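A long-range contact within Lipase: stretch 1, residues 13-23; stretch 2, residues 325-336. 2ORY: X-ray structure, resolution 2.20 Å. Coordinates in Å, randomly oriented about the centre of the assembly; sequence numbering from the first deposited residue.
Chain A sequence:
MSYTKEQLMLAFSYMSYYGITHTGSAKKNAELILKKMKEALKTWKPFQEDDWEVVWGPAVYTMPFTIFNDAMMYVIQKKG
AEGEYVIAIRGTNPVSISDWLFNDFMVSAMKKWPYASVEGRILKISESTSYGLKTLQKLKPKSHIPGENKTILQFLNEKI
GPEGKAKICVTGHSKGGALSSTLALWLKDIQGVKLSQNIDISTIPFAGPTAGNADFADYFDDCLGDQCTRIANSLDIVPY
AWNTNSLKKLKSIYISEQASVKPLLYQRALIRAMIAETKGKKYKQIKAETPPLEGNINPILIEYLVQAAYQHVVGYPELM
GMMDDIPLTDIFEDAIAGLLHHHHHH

Stretch 1, residues 13-23: SYMSYYGITHT
Stretch 2 (325-336) DIPLTDIFEDAI

Packing of residues 13-23 of the lipase against residues 325-336, more than 300 positions later in the chain, burying 617 Å² summed over both sides. Stretch 1 enters as the last part of a helix and continues through three beta turns: type I from Met 15 to Tyr 18, type II from Tyr 17 to Ile 20, type I from Gly 19 to His 22. Gly 19, at phi/psi 74/28, takes the positive phi that favours glycine. Stretch 2 approaches in extended form at Ile 326 (-118/109), places Pro 327 at the N-cap, runs as a helix over 328-332, breaks at Glu 333 (52/-127) and makes a 3-10 segment at 334-335. The two chains advance in the same sense: CA of Tyr 14 lies 7.6 Å from CA of Ile 326, CA of Tyr 18 5.0 Å from CA of Ile 331, and Thr 21 pairs with Ala 335.

Ile 331 (m, t) is the central bump. Its CG2 presses into the bend of stretch 1, 3.5 Å from Tyr 17 CB and 3.6 Å from Tyr 14 O, while its CG1 sits over one face of the Tyr 18 ring, 4.2 Å from the centroid, as a CH-pi contact. A branched aliphatic chain suits this hollow, since it touches backbone and ring at once. The same tyrosine (chi1 -93°, between wells) reaches along stretch 2 so that its OH donates a hydrogen bond to Asp 330 OD2 at 2.7 Å, with the carboxylate oxygen near the ring plane.

Tyr 14 (chi1 -86°, m; chi2 57°) fills the space beside the start of the helix. Its CB meets Ile 326 CG2 at 3.9 Å, its CE2 meets Leu 328 CD2 at 3.7 Å at the ring edge, and its CD2 lies 4.1 Å from Phe 332 CE1. Leu 328 (m, t) points away at CA-to-CB, yet its end swings back. Phe 332 (m, chi2 85°) also nears Tyr 17 (m, chi2 125°): CZ is 3.5 Å from Tyr 17 CD1, with the ring planes oblique at 43° and centroids 5.3 Å apart. These apolar surfaces are buried; the Tyr 14 and Tyr 17 hydroxyls find hydrogen bonds elsewhere in the structure.

Toward the exposed end the fit loosens. The small Ala 335 faces Thr 21 (p), CB to CG2 4.1 Å. Glu 333 (m, t) brings OE1 to 3.4 Å from Thr 21 OG1. Glu 333 OE1 also lies 3.0 Å from His 22 CE1, in a poorly ordered ring.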

# COMPACT_ATOMS: atom_id res chain seq x y z
N SER A 13 -4.55 7.36 -0.02
CA SER A 13 -4.47 5.91 0.00
C SER A 13 -5.87 5.32 0.09
O SER A 13 -6.16 4.32 -0.56
CB SER A 13 -3.63 5.42 1.19
OG SER A 13 -2.25 5.63 0.96
N TYR A 14 -6.73 5.95 0.88
CA TYR A 14 -8.10 5.44 1.04
C TYR A 14 -9.04 5.78 -0.11
O TYR A 14 -9.96 5.00 -0.41
CB TYR A 14 -8.70 5.89 2.38
CG TYR A 14 -8.34 4.93 3.50
CD1 TYR A 14 -7.00 4.66 3.80
CD2 TYR A 14 -9.32 4.26 4.23
CE1 TYR A 14 -6.64 3.74 4.79
CE2 TYR A 14 -8.98 3.34 5.25
CZ TYR A 14 -7.63 3.08 5.51
OH TYR A 14 -7.26 2.17 6.49
N MET A 15 -8.80 6.90 -0.77
CA MET A 15 -9.61 7.29 -1.91
C MET A 15 -9.36 6.27 -3.03
O MET A 15 -10.19 6.11 -3.92
CB MET A 15 -9.21 8.70 -2.39
CG MET A 15 -10.13 9.28 -3.46
SD MET A 15 -9.66 10.97 -3.93
CE MET A 15 -8.36 10.66 -5.07
N SER A 16 -8.21 5.60 -2.97
CA SER A 16 -7.84 4.58 -3.95
C SER A 16 -8.82 3.42 -3.95
O SER A 16 -8.99 2.74 -4.96
CB SER A 16 -6.47 4.01 -3.60
OG SER A 16 -5.52 5.05 -3.48
N TYR A 17 -9.45 3.20 -2.81
CA TYR A 17 -10.38 2.10 -2.65
C TYR A 17 -11.79 2.25 -3.23
O TYR A 17 -12.59 1.31 -3.17
CB TYR A 17 -10.46 1.73 -1.16
CG TYR A 17 -9.23 0.98 -0.67
CD1 TYR A 17 -8.50 1.44 0.43
CD2 TYR A 17 -8.78 -0.17 -1.32
CE1 TYR A 17 -7.36 0.77 0.87
CE2 TYR A 17 -7.64 -0.85 -0.89
CZ TYR A 17 -6.94 -0.37 0.20
OH TYR A 17 -5.82 -1.04 0.63
N TYR A 18 -12.11 3.40 -3.81
CA TYR A 18 -13.43 3.56 -4.38
C TYR A 18 -13.65 2.48 -5.41
O TYR A 18 -12.77 2.20 -6.21
CB TYR A 18 -13.59 4.93 -5.03
CG TYR A 18 -14.16 5.97 -4.09
CD1 TYR A 18 -13.48 7.15 -3.83
CD2 TYR A 18 -15.40 5.78 -3.49
CE1 TYR A 18 -14.01 8.12 -2.99
CE2 TYR A 18 -15.95 6.74 -2.65
CZ TYR A 18 -15.25 7.91 -2.41
OH TYR A 18 -15.78 8.88 -1.60
N GLY A 19 -14.83 1.86 -5.38
CA GLY A 19 -15.12 0.81 -6.33
C GLY A 19 -14.41 -0.51 -6.07
O GLY A 19 -14.16 -1.29 -7.00
N ILE A 20 -14.09 -0.79 -4.81
CA ILE A 20 -13.40 -2.03 -4.47
C ILE A 20 -14.32 -3.25 -4.63
O ILE A 20 -13.85 -4.35 -4.89
CB ILE A 20 -12.82 -1.98 -3.03
CG1 ILE A 20 -11.29 -2.02 -3.09
CG2 ILE A 20 -13.32 -3.13 -2.19
CD1 ILE A 20 -10.76 -3.20 -3.81
N THR A 21 -15.62 -3.03 -4.50
CA THR A 21 -16.59 -4.12 -4.63
C THR A 21 -17.54 -3.90 -5.82
O THR A 21 -18.68 -4.36 -5.80
CB THR A 21 -17.41 -4.26 -3.34
OG1 THR A 21 -17.86 -2.97 -2.93
CG2 THR A 21 -16.57 -4.89 -2.23
N HIS A 22 -17.04 -3.22 -6.84
CA HIS A 22 -17.84 -2.93 -8.03
C HIS A 22 -17.61 -3.95 -9.14
O HIS A 22 -16.66 -3.83 -9.92
CB HIS A 22 -17.53 -1.52 -8.52
CG HIS A 22 -18.09 -0.44 -7.65
ND1 HIS A 22 -17.86 -0.38 -6.29
CD2 HIS A 22 -18.91 0.60 -7.93
CE1 HIS A 22 -18.50 0.66 -5.78
NE2 HIS A 22 -19.15 1.27 -6.75
N THR A 23 -18.48 -4.95 -9.21
CA THR A 23 -18.37 -5.98 -10.23
C THR A 23 -19.27 -5.62 -11.40
O THR A 23 -20.34 -5.03 -11.21
CB THR A 23 -18.81 -7.34 -9.66
OG1 THR A 23 -20.12 -7.20 -9.08
CG2 THR A 23 -17.84 -7.81 -8.59
N ASP A 325 -12.98 12.55 8.72
CA ASP A 325 -12.39 13.03 7.47
C ASP A 325 -12.41 12.07 6.28
O ASP A 325 -12.39 12.53 5.13
CB ASP A 325 -10.96 13.48 7.75
CG ASP A 325 -10.91 14.69 8.66
OD1 ASP A 325 -11.35 15.77 8.21
OD2 ASP A 325 -10.44 14.55 9.81
N ILE A 326 -12.43 10.77 6.56
CA ILE A 326 -12.44 9.73 5.52
C ILE A 326 -13.72 8.89 5.59
O ILE A 326 -13.89 8.08 6.50
CB ILE A 326 -11.21 8.84 5.68
CG1 ILE A 326 -9.95 9.69 5.46
CG2 ILE A 326 -11.28 7.64 4.74
CD1 ILE A 326 -8.63 8.95 5.62
N PRO A 327 -14.62 9.06 4.60
CA PRO A 327 -15.92 8.38 4.47
C PRO A 327 -15.84 6.90 4.18
O PRO A 327 -16.11 6.47 3.06
CB PRO A 327 -16.59 9.15 3.34
CG PRO A 327 -15.44 9.46 2.45
CD PRO A 327 -14.34 9.88 3.41
N LEU A 328 -15.50 6.14 5.20
CA LEU A 328 -15.34 4.70 5.06
C LEU A 328 -16.53 3.99 4.43
O LEU A 328 -16.39 3.29 3.44
CB LEU A 328 -15.04 4.09 6.43
CG LEU A 328 -13.70 4.52 7.04
CD1 LEU A 328 -13.62 3.99 8.46
CD2 LEU A 328 -12.52 4.02 6.19
N THR A 329 -17.71 4.19 5.01
CA THR A 329 -18.93 3.56 4.51
C THR A 329 -19.18 3.90 3.04
O THR A 329 -19.70 3.08 2.28
CB THR A 329 -20.14 3.97 5.36
OG1 THR A 329 -20.21 5.40 5.44
CG2 THR A 329 -20.02 3.42 6.78
N ASP A 330 -18.80 5.10 2.63
CA ASP A 330 -19.00 5.48 1.24
C ASP A 330 -17.98 4.80 0.33
O ASP A 330 -18.27 4.52 -0.83
CB ASP A 330 -18.88 6.98 1.09
CG ASP A 330 -19.16 7.43 -0.32
OD1 ASP A 330 -20.27 7.15 -0.82
OD2 ASP A 330 -18.28 8.07 -0.93
N ILE A 331 -16.79 4.55 0.86
CA ILE A 331 -15.76 3.91 0.06
C ILE A 331 -15.91 2.39 -0.00
O ILE A 331 -15.89 1.80 -1.07
CB ILE A 331 -14.36 4.22 0.62
CG1 ILE A 331 -14.16 5.73 0.72
CG2 ILE A 331 -13.30 3.62 -0.29
CD1 ILE A 331 -12.89 6.11 1.47
N PHE A 332 -16.07 1.76 1.16
CA PHE A 332 -16.18 0.31 1.21
C PHE A 332 -17.59 -0.23 1.14
O PHE A 332 -17.82 -1.39 0.86
CB PHE A 332 -15.49 -0.23 2.46
CG PHE A 332 -14.01 0.08 2.51
CD1 PHE A 332 -13.55 1.29 3.01
CD2 PHE A 332 -13.07 -0.83 2.01
CE1 PHE A 332 -12.19 1.61 3.01
CE2 PHE A 332 -11.69 -0.52 2.00
CZ PHE A 332 -11.26 0.70 2.50
N GLU A 333 -18.56 0.64 1.36
CA GLU A 333 -19.94 0.18 1.32
C GLU A 333 -20.10 -1.03 2.22
O GLU A 333 -19.72 -1.01 3.39
CB GLU A 333 -20.35 -0.19 -0.12
CG GLU A 333 -20.22 0.96 -1.11
CD GLU A 333 -20.55 0.54 -2.53
OE1 GLU A 333 -19.74 -0.19 -3.14
OE2 GLU A 333 -21.62 0.93 -3.03
N ASP A 334 -20.65 -2.09 1.64
CA ASP A 334 -20.91 -3.29 2.40
C ASP A 334 -19.69 -4.09 2.67
O ASP A 334 -19.78 -5.13 3.33
CB ASP A 334 -21.98 -4.15 1.75
CG ASP A 334 -23.38 -3.51 1.82
OD1 ASP A 334 -23.52 -2.29 1.48
OD2 ASP A 334 -24.35 -4.21 2.21
N ALA A 335 -18.53 -3.61 2.22
CA ALA A 335 -17.31 -4.34 2.49
C ALA A 335 -17.03 -4.22 3.97
O ALA A 335 -16.39 -5.09 4.56
CB ALA A 335 -16.13 -3.77 1.66
N ILE A 336 -17.52 -3.13 4.56
CA ILE A 336 -17.36 -2.87 5.98
C ILE A 336 -18.53 -3.47 6.73
O ILE A 336 -18.81 -3.09 7.86
CB ILE A 336 -17.33 -1.35 6.26
CG1 ILE A 336 -16.27 -0.68 5.39
CG2 ILE A 336 -16.97 -1.08 7.71
CD1 ILE A 336 -16.24 0.83 5.53